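Local coordinates for GTP binding regulator (Thermotoga maritima, PDB 1VR8), which is of unknown function but, with a fold similar to that of the Ran-binding protein Mog1p, may be a GTP-binding regulator, at residues T21-L26 with Y31-V36; G49-F54 with P60-V65; V109-K114 with F118-K123. All coordinates share one frame; numbering follows the deposited sequence.

Interaction 1. Residues T21-L26 with Y31-V36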
loop_
_atom_site.group_PDB
_atom_site.type_symbol
_atom_site.label_atom_id
_atom_site.label_comp_id
_atom_site.label_asym_id
_atom_site.label_seq_id
_atom_site.Cartn_x
_atom_site.Cartn_y
_atom_site.Cartn_z
ATOM N N THR A 21 6.784 -10.770 4.635
ATOM C CA THR A 21 7.239 -11.203 3.325
ATOM C C THR A 21 6.668 -10.314 2.233
ATOM O O THR A 21 7.345 -10.015 1.265
ATOM C CB THR A 21 6.945 -12.711 3.085
ATOM O OG1 THR A 21 7.394 -13.456 4.225
ATOM C CG2 THR A 21 7.725 -13.176 1.879
ATOM N N ALA A 22 5.459 -9.801 2.439
ATOM C CA ALA A 22 4.857 -8.853 1.512
ATOM C C ALA A 22 5.707 -7.576 1.328
ATOM O O ALA A 22 5.691 -6.979 0.272
ATOM C CB ALA A 22 3.500 -8.484 1.951
ATOM N N ILE A 23 6.448 -7.179 2.352
ATOM C CA ILE A 23 7.405 -6.074 2.217
ATOM C C ILE A 23 8.698 -6.532 1.558
ATOM O O ILE A 23 9.195 -5.941 0.567
ATOM C CB ILE A 23 7.715 -5.484 3.607
ATOM C CG1 ILE A 23 6.457 -4.819 4.196
ATOM C CG2 ILE A 23 8.868 -4.507 3.546
ATOM C CD1 ILE A 23 6.553 -4.498 5.619
ATOM N N PHE A 24 9.272 -7.594 2.111
ATOM C CA PHE A 24 10.617 -7.995 1.706
ATOM C C PHE A 24 10.684 -8.471 0.267
ATOM O O PHE A 24 11.691 -8.282 -0.408
ATOM C CB PHE A 24 11.164 -9.077 2.636
ATOM C CG PHE A 24 11.323 -8.627 4.079
ATOM C CD1 PHE A 24 12.053 -7.503 4.392
ATOM C CD2 PHE A 24 10.773 -9.368 5.116
ATOM C CE1 PHE A 24 12.200 -7.072 5.704
ATOM C CE2 PHE A 24 10.920 -8.941 6.463
ATOM C CZ PHE A 24 11.634 -7.798 6.738
ATOM N N VAL A 25 9.589 -9.035 -0.244
ATOM C CA VAL A 25 9.574 -9.507 -1.626
ATOM C C VAL A 25 9.650 -8.362 -2.663
ATOM O O VAL A 25 9.937 -8.572 -3.832
ATOM C CB VAL A 25 8.316 -10.402 -1.848
ATOM C CG1 VAL A 25 7.095 -9.567 -1.953
ATOM C CG2 VAL A 25 8.487 -11.307 -3.016
ATOM N N LEU A 26 9.410 -7.132 -2.213
ATOM C CA LEU A 26 9.425 -5.980 -3.126
ATOM C C LEU A 26 10.816 -5.427 -3.400
ATOM O O LEU A 26 10.991 -4.601 -4.292
ATOM C CB LEU A 26 8.565 -4.857 -2.564
ATOM C CG LEU A 26 7.117 -5.255 -2.369
ATOM C CD1 LEU A 26 6.399 -4.146 -1.642
ATOM C CD2 LEU A 26 6.485 -5.552 -3.715
ATOM N N TYR A 31 15.079 -0.804 -5.838
ATOM C CA TYR A 31 14.122 -0.485 -4.773
ATOM C C TYR A 31 14.744 -1.091 -3.506
ATOM O O TYR A 31 14.502 -2.251 -3.209
ATOM C CB TYR A 31 12.772 -1.134 -5.016
ATOM C CG TYR A 31 12.044 -0.605 -6.235
ATOM C CD1 TYR A 31 11.641 0.693 -6.275
ATOM C CD2 TYR A 31 11.820 -1.398 -7.354
ATOM C CE1 TYR A 31 11.010 1.225 -7.379
ATOM C CE2 TYR A 31 11.201 -0.858 -8.510
ATOM C CZ TYR A 31 10.788 0.458 -8.481
ATOM O OH TYR A 31 10.173 1.081 -9.537
ATOM N N ARG A 32 15.579 -0.332 -2.817
ATOM C CA ARG A 32 16.379 -0.880 -1.725
ATOM C C ARG A 32 15.688 -0.569 -0.424
ATOM O O ARG A 32 15.383 0.588 -0.147
ATOM C CB ARG A 32 17.769 -0.275 -1.716
ATOM C CG ARG A 32 18.613 -0.578 -2.963
ATOM C CD ARG A 32 18.641 -2.078 -3.264
ATOM N NE ARG A 32 19.189 -2.881 -2.162
ATOM C CZ ARG A 32 19.027 -4.199 -2.006
ATOM N NH1 ARG A 32 18.314 -4.922 -2.865
ATOM N NH2 ARG A 32 19.587 -4.812 -0.955
ATOM N N LEU A 33 15.459 -1.590 0.396
ATOM C CA LEU A 33 14.809 -1.374 1.678
ATOM C C LEU A 33 15.784 -0.673 2.631
ATOM O O LEU A 33 16.933 -1.096 2.795
ATOM C CB LEU A 33 14.411 -2.744 2.239
ATOM C CG LEU A 33 13.546 -2.767 3.460
ATOM C CD1 LEU A 33 12.224 -2.070 3.176
ATOM C CD2 LEU A 33 13.340 -4.233 3.886
ATOM N N SER A 34 15.352 0.438 3.227
ATOM C CA SER A 34 16.182 1.156 4.140
ATOM C C SER A 34 15.664 1.216 5.574
ATOM O O SER A 34 16.435 1.522 6.483
ATOM C CB SER A 34 16.444 2.558 3.607
ATOM O OG SER A 34 15.282 3.320 3.635
ATOM N N ASP A 35 14.374 0.918 5.782
ATOM C CA ASP A 35 13.758 0.982 7.097
ATOM C C ASP A 35 12.471 0.177 7.126
ATOM O O ASP A 35 11.766 0.096 6.143
ATOM C CB ASP A 35 13.512 2.450 7.467
ATOM C CG ASP A 35 13.408 2.706 8.955
ATOM O OD1 ASP A 35 12.312 2.485 9.518
ATOM O OD2 ASP A 35 14.410 3.195 9.560
ATOM N N VAL A 36 12.219 -0.418 8.280
ATOM C CA VAL A 36 10.976 -1.125 8.590
ATOM C C VAL A 36 10.620 -0.815 10.034
ATOM O O VAL A 36 11.477 -0.899 10.921
ATOM C CB VAL A 36 11.086 -2.654 8.420
ATOM C CG1 VAL A 36 9.754 -3.318 8.734
ATOM C CG2 VAL A 36 11.522 -3.022 7.026
#
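Leu33 sets one methyl against each of two helix residues, Phe24 and Ile23, and apolar packing carries the contact. Its CD2 sits at the edge of the Phe24 ring, near the ring plane, 3.6 Å from Phe24 CD1. Leu33 CD1 reaches Ile23 CG2 at 4.2 Å, the two side chains crossing at about a right angle. CG of Leu33 lies anti to its backbone N (chi1 -171°), which carries the two methyls to the helix. Further along the strand, Val36 CG2 approaches Phe24 CE1 obliquely at 4.3 Å, so the exposed phenylalanine lies across two strand residues.

Polar links run to neighbours instead. Leu26 O passes 4.0 Å from Tyr31 CB, but its hydrogen bond goes to His132, on whose ring Tyr31 stacks. Glu27, in the loop between the segments, accepts from Leu33 N and forms a salt bridge with Arg32.

Ile23 and Leu26 also pack on the hairpin of strands 45-56 and 59-67, and Leu26 on helix 126-138. Ser34 and Asp35 sit opposite the single residue Val53, a classic beta bulge. This is a helix-loop-strand unit of a Mog1p-like fold, helix 19-24 lying on one face of an antiparallel sheet near its edge strand 32-39.

Interaction 2. Residues G49-F54 with P60-V65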
loop_
_atom_site.group_PDB
_atom_site.type_symbol
_atom_site.label_atom_id
_atom_site.label_comp_id
_atom_site.label_asym_id
_atom_site.label_seq_id
_atom_site.Cartn_x
_atom_site.Cartn_y
_atom_site.Cartn_z
ATOM N N GLY A 49 -0.012 -2.318 11.678
ATOM C CA GLY A 49 0.717 -2.792 10.522
ATOM C C GLY A 49 2.200 -2.461 10.609
ATOM O O GLY A 49 2.779 -2.434 11.702
ATOM N N LYS A 50 2.796 -2.235 9.443
ATOM C CA LYS A 50 4.184 -1.813 9.332
ATOM C C LYS A 50 4.305 -0.780 8.251
ATOM O O LYS A 50 3.485 -0.714 7.324
ATOM C CB LYS A 50 5.116 -2.996 9.045
ATOM C CG LYS A 50 5.111 -3.981 10.156
ATOM C CD LYS A 50 6.231 -5.002 10.042
ATOM C CE LYS A 50 6.105 -6.029 11.153
ATOM N NZ LYS A 50 7.272 -6.939 11.138
ATOM N N VAL A 51 5.328 0.053 8.384
ATOM C CA VAL A 51 5.753 0.945 7.330
ATOM C C VAL A 51 7.218 0.628 6.970
ATOM O O VAL A 51 8.063 0.453 7.855
ATOM C CB VAL A 51 5.590 2.435 7.692
ATOM C CG1 VAL A 51 6.347 2.785 8.939
ATOM C CG2 VAL A 51 6.048 3.322 6.535
ATOM N N ALA A 52 7.474 0.585 5.670
ATOM C CA ALA A 52 8.782 0.358 5.098
ATOM C C ALA A 52 9.163 1.512 4.226
ATOM O O ALA A 52 8.287 2.146 3.589
ATOM C CB ALA A 52 8.760 -0.941 4.284
ATOM N N VAL A 53 10.445 1.859 4.234
ATOM C CA VAL A 53 10.990 2.861 3.339
ATOM C C VAL A 53 11.907 2.191 2.327
ATOM O O VAL A 53 12.823 1.441 2.697
ATOM C CB VAL A 53 11.773 3.958 4.099
ATOM C CG1 VAL A 53 12.278 5.031 3.130
ATOM C CG2 VAL A 53 10.922 4.595 5.158
ATOM N N PHE A 54 11.644 2.469 1.058
ATOM C CA PHE A 54 12.471 1.987 -0.035
ATOM C C PHE A 54 13.180 3.173 -0.637
ATOM O O PHE A 54 12.558 4.179 -0.971
ATOM C CB PHE A 54 11.615 1.322 -1.093
ATOM C CG PHE A 54 11.012 0.032 -0.663
ATOM C CD1 PHE A 54 9.814 0.005 0.020
ATOM C CD2 PHE A 54 11.628 -1.162 -0.986
ATOM C CE1 PHE A 54 9.265 -1.159 0.420
ATOM C CE2 PHE A 54 11.083 -2.347 -0.618
ATOM C CZ PHE A 54 9.913 -2.372 0.096
ATOM N N PRO A 60 13.130 8.590 -1.518
ATOM C CA PRO A 60 12.524 7.576 -0.666
ATOM C C PRO A 60 11.013 7.497 -0.881
ATOM O O PRO A 60 10.347 8.522 -1.048
ATOM C CB PRO A 60 12.872 8.054 0.738
ATOM C CG PRO A 60 13.007 9.533 0.637
ATOM C CD PRO A 60 13.499 9.808 -0.772
ATOM N N VAL A 61 10.508 6.276 -0.885
ATOM C CA VAL A 61 9.094 5.987 -0.984
ATOM C C VAL A 61 8.670 5.152 0.235
ATOM O O VAL A 61 9.378 4.236 0.661
ATOM C CB VAL A 61 8.801 5.225 -2.291
ATOM C CG1 VAL A 61 7.360 4.821 -2.349
ATOM C CG2 VAL A 61 9.150 6.119 -3.500
ATOM N N PHE A 62 7.532 5.503 0.822
ATOM C CA PHE A 62 7.037 4.850 2.015
ATOM C C PHE A 62 5.903 3.907 1.653
ATOM O O PHE A 62 4.990 4.262 0.919
ATOM C CB PHE A 62 6.515 5.884 3.016
ATOM C CG PHE A 62 7.568 6.817 3.565
ATOM C CD1 PHE A 62 8.130 7.797 2.755
ATOM C CD2 PHE A 62 7.967 6.737 4.888
ATOM C CE1 PHE A 62 9.084 8.652 3.247
ATOM C CE2 PHE A 62 8.942 7.603 5.391
ATOM C CZ PHE A 62 9.490 8.544 4.590
ATOM N N LEU A 63 5.971 2.693 2.166
ATOM C CA LEU A 63 4.926 1.712 1.990
ATOM C C LEU A 63 4.387 1.309 3.353
ATOM O O LEU A 63 5.127 0.805 4.197
ATOM C CB LEU A 63 5.457 0.495 1.280
ATOM C CG LEU A 63 4.503 -0.696 1.215
ATOM C CD1 LEU A 63 3.444 -0.398 0.197
ATOM C CD2 LEU A 63 5.232 -1.967 0.866
ATOM N N TYR A 64 3.105 1.544 3.544
ATOM C CA TYR A 64 2.354 1.142 4.742
ATOM C C TYR A 64 1.545 -0.089 4.393
ATOM O O TYR A 64 0.881 -0.139 3.346
ATOM C CB TYR A 64 1.423 2.250 5.214
ATOM C CG TYR A 64 2.115 3.549 5.573
ATOM C CD1 TYR A 64 2.530 4.441 4.589
ATOM C CD2 TYR A 64 2.334 3.893 6.885
ATOM C CE1 TYR A 64 3.167 5.611 4.920
ATOM C CE2 TYR A 64 2.976 5.084 7.232
ATOM C CZ TYR A 64 3.377 5.944 6.237
ATOM O OH TYR A 64 4.036 7.122 6.554
ATOM N N VAL A 65 1.621 -1.082 5.260
ATOM C CA VAL A 65 0.933 -2.340 5.021
ATOM C C VAL A 65 0.129 -2.766 6.242
ATOM O O VAL A 65 0.629 -2.744 7.375
ATOM C CB VAL A 65 1.900 -3.515 4.799
ATOM C CG1 VAL A 65 1.119 -4.736 4.263
ATOM C CG2 VAL A 65 3.057 -3.108 3.927
#
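Lys50 O receives the amide of Val65 at 2.8 Å (Val65 N to Lys50 O), with the N-H...O angle at 166° and a further CA-H...O contact from Tyr64. The return bond, from Lys50 N to Val65 O, is a little longer at 3.0 Å. The same two-bond exchange recurs at Ala52 with Leu63 and at Phe54 with Val61, and the straightest of the six bonds runs from Leu63 N to Ala52 O, 174° at the hydrogen.

Between these pairs lie the non-hydrogen-bonded ones, Val51 with Tyr64 and Val53 with Phe62, whose side chains share one face of the sheet. Val51 CG2 stands over the middle of the Tyr64 ring, 3.6 Å from its centroid, a CH-pi contact; with chi1 at 58° CG1 points between N and the carbonyl carbon, and CG2, anti to the backbone N, is turned onto the ring. Val53 splits its methyls: CG2 meets Phe62 CE2 obliquely at 3.6 Å, while CG1 touches Pro60 CB at 3.9 Å.

This is an antiparallel beta hairpin, strands 45-56 and 59-67, within the sheet of a Mog1p-like fold. On the other face Ala52, Phe54, Val61, Leu63 and Val65 are buried, with Lys50 at the margin. Phe54 CE1 lies 4.1 Å from Leu63 CD2, the two side chains running alongside each other, and the Phe54 ring also meets that of Phe129. Ala52 and Val65 touch Ile23 of helix 19-24. Lys50, extended from chi2 onward, carries its ammonium to a salt bridge with Asp20, and Tyr64 OH hydrogen-bonds Glu121.

Interaction 3. Residues V109-K114 with F118-K123; sequences VAWWRK and FIVEGK. With AZI (azide ion), chain C.
Trp111 and Phe118 make the tight end of this contact. Phe118 CB lies over one face of the indole, 3.6 Å from the centroid of the six-membered ring and 9° off its normal, a CH-pi contact. The rings are near parallel but offset, with little overlap: centroids 5.3 Å apart, planes at 28°. Trp111 chi1 of 71° turns the indole over the partner strand, where CZ3 meets Val120 CG2 at 3.9 Å at the ring edge. Its NE1 hydrogen-bonds O of His11 of the expression tag, and Val133 of helix 126-138 packs on the indole.

The backbones exchange two hydrogen bonds at Trp111 with Phe118 and two at Val109 with Val120, the shortest being Val120 N to Val109 O at 2.8 Å. On the other face Ala110 CB touches Ile119 CG1 at 3.9 Å.

Past Trp111 the contact ends. Lys114, exposed in the turn, runs outward and its NZ donates to N1 of an azide ion at 2.7 Å; Ile6 N, also of the tag, hydrogen-bonds this ion, probably from the crystallisation liquor. The buried part is an antiparallel beta hairpin, strands 106-113 and 116-122, packed in the interior of a Mog1p-like sheet with helix 126-138 against one face.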
loop_
_atom_site.group_PDB
_atom_site.type_symbol
_atom_site.label_atom_id
_atom_site.label_comp_id
_atom_site.label_asym_id
_atom_site.label_seq_id
_atom_site.Cartn_x
_atom_site.Cartn_y
_atom_site.Cartn_z
ATOM N N VAL A 109 -1.154 7.032 -2.574
ATOM C CA VAL A 109 -2.040 6.072 -3.215
ATOM C C VAL A 109 -2.348 4.947 -2.220
ATOM O O VAL A 109 -1.433 4.337 -1.645
ATOM C CB VAL A 109 -1.380 5.509 -4.472
ATOM C CG1 VAL A 109 -2.241 4.462 -5.116
ATOM C CG2 VAL A 109 -1.021 6.619 -5.479
ATOM N N ALA A 110 -3.627 4.667 -1.987
ATOM C CA ALA A 110 -4.008 3.699 -0.961
ATOM C C ALA A 110 -5.060 2.769 -1.554
ATOM O O ALA A 110 -6.029 3.254 -2.142
ATOM C CB ALA A 110 -4.570 4.395 0.246
ATOM N N TRP A 111 -4.882 1.459 -1.365
ATOM C CA TRP A 111 -5.861 0.506 -1.893
ATOM C C TRP A 111 -6.037 -0.668 -0.946
ATOM O O TRP A 111 -5.145 -0.982 -0.142
ATOM C CB TRP A 111 -5.473 0.052 -3.314
ATOM C CG TRP A 111 -4.286 -0.859 -3.461
ATOM C CD1 TRP A 111 -4.317 -2.207 -3.587
ATOM C CD2 TRP A 111 -2.881 -0.495 -3.475
ATOM N NE1 TRP A 111 -3.053 -2.706 -3.683
ATOM C CE2 TRP A 111 -2.151 -1.683 -3.615
ATOM C CE3 TRP A 111 -2.187 0.706 -3.358
ATOM C CZ2 TRP A 111 -0.764 -1.695 -3.691
ATOM C CZ3 TRP A 111 -0.810 0.690 -3.424
ATOM C CH2 TRP A 111 -0.116 -0.498 -3.581
ATOM N N TRP A 112 -7.218 -1.273 -1.022
ATOM C CA TRP A 112 -7.544 -2.447 -0.234
ATOM C C TRP A 112 -8.239 -3.471 -1.126
ATOM O O TRP A 112 -8.910 -3.119 -2.108
ATOM C CB TRP A 112 -8.390 -2.124 1.012
ATOM C CG TRP A 112 -9.857 -2.053 0.723
ATOM C CD1 TRP A 112 -10.547 -0.982 0.231
ATOM C CD2 TRP A 112 -10.779 -3.135 0.773
ATOM N NE1 TRP A 112 -11.843 -1.318 0.020
ATOM C CE2 TRP A 112 -12.028 -2.637 0.356
ATOM C CE3 TRP A 112 -10.693 -4.461 1.186
ATOM C CZ2 TRP A 112 -13.180 -3.433 0.308
ATOM C CZ3 TRP A 112 -11.846 -5.253 1.142
ATOM C CH2 TRP A 112 -13.063 -4.742 0.683
ATOM N N ARG A 113 -8.044 -4.731 -0.762
ATOM C CA ARG A 113 -8.766 -5.846 -1.338
ATOM C C ARG A 113 -8.530 -7.049 -0.437
ATOM O O ARG A 113 -7.452 -7.195 0.151
ATOM C CB ARG A 113 -8.324 -6.114 -2.766
ATOM C CG ARG A 113 -9.251 -7.085 -3.537
ATOM C CD ARG A 113 -8.872 -7.112 -5.028
ATOM N NE ARG A 113 -9.777 -7.921 -5.859
ATOM C CZ ARG A 113 -9.743 -9.252 -5.970
ATOM N NH1 ARG A 113 -8.848 -9.965 -5.294
ATOM N NH2 ARG A 113 -10.605 -9.888 -6.755
ATOM N N LYS A 114 -9.531 -7.897 -0.327
ATOM C CA LYS A 114 -9.493 -9.048 0.565
ATOM C C LYS A 114 -9.028 -8.601 1.970
ATOM O O LYS A 114 -9.668 -7.747 2.571
ATOM C CB LYS A 114 -8.607 -10.165 -0.027
ATOM C CG LYS A 114 -9.115 -10.722 -1.379
ATOM C CD LYS A 114 -10.454 -11.406 -1.256
ATOM C CE LYS A 114 -10.888 -12.087 -2.583
ATOM N NZ LYS A 114 -12.220 -12.755 -2.446
ATOM N N PHE A 118 -2.844 -1.338 1.510
ATOM C CA PHE A 118 -1.527 -0.714 1.231
ATOM C C PHE A 118 -1.676 0.775 1.079
ATOM O O PHE A 118 -2.673 1.241 0.513
ATOM C CB PHE A 118 -0.951 -1.283 -0.072
ATOM C CG PHE A 118 -0.607 -2.754 0.020
ATOM C CD1 PHE A 118 0.591 -3.149 0.598
ATOM C CD2 PHE A 118 -1.489 -3.713 -0.387
ATOM C CE1 PHE A 118 0.911 -4.472 0.723
ATOM C CE2 PHE A 118 -1.186 -5.063 -0.244
ATOM C CZ PHE A 118 0.016 -5.433 0.308
ATOM N N ILE A 119 -0.675 1.521 1.537
ATOM C CA ILE A 119 -0.570 2.931 1.240
ATOM C C ILE A 119 0.857 3.153 0.746
ATOM O O ILE A 119 1.835 2.719 1.399
ATOM C CB ILE A 119 -0.797 3.832 2.469
ATOM C CG1 ILE A 119 -2.123 3.492 3.189
ATOM C CG2 ILE A 119 -0.761 5.300 2.008
ATOM C CD1 ILE A 119 -2.209 4.078 4.572
ATOM N N VAL A 120 0.987 3.818 -0.391
ATOM C CA VAL A 120 2.289 4.246 -0.866
ATOM C C VAL A 120 2.326 5.769 -0.885
ATOM O O VAL A 120 1.419 6.423 -1.423
ATOM C CB VAL A 120 2.575 3.705 -2.267
ATOM C CG1 VAL A 120 3.917 4.216 -2.809
ATOM C CG2 VAL A 120 2.599 2.228 -2.239
ATOM N N GLU A 121 3.363 6.342 -0.299
ATOM C CA GLU A 121 3.506 7.789 -0.280
ATOM C C GLU A 121 4.926 8.224 -0.526
ATOM O O GLU A 121 5.880 7.532 -0.187
ATOM C CB GLU A 121 2.932 8.414 0.996
ATOM C CG GLU A 121 3.568 8.053 2.250
ATOM C CD GLU A 121 3.046 8.850 3.483
ATOM O OE1 GLU A 121 1.862 9.265 3.459
ATOM O OE2 GLU A 121 3.849 8.985 4.467
ATOM N N GLY A 122 5.068 9.390 -1.134
ATOM C CA GLY A 122 6.404 9.928 -1.370
ATOM C C GLY A 122 6.339 11.176 -2.217
ATOM O O GLY A 122 5.329 11.445 -2.870
ATOM N N LYS A 123 7.419 11.954 -2.182
ATOM C CA LYS A 123 7.499 13.180 -2.951
ATOM C C LYS A 123 7.616 12.868 -4.428
ATOM O O LYS A 123 7.081 13.585 -5.260
ATOM C CB LYS A 123 8.715 13.999 -2.514
ATOM C CG LYS A 123 8.566 14.583 -1.125
ATOM C CD LYS A 123 7.538 15.712 -1.093
HETATM N N1 AZI C . -12.902 -13.439 -5.014
HETATM N N2 AZI C . -13.952 -13.717 -5.524
HETATM N N3 AZI C . -14.748 -13.937 -6.399
#

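Overall arrangement
The three contacts follow one another along the chain and all reach one antiparallel sheet. Interaction 1 meets interaction 2 where strands 32-39 and 45-56 pair: Ser34 N is 2.8 Å from Val53 O, and Leu26 CD1 packs 3.5 Å from Leu63 CD2. Interaction 2 continues into interaction 3 through strands 59-67 and 116-122, with Tyr64 N to Ile119 O at 2.8 Å and Val61 CG1 to Val120 CG1 at 3.5 Å. The centres of interactions 1 and 3 are about 15 Å apart, without touching. Lys114 of interaction 3 binds one azide, in a pocket completed by expression-tag residues Lys5 and Ile6 and so hardly natural; another azide lies about 6 Å from the Val109 side chain.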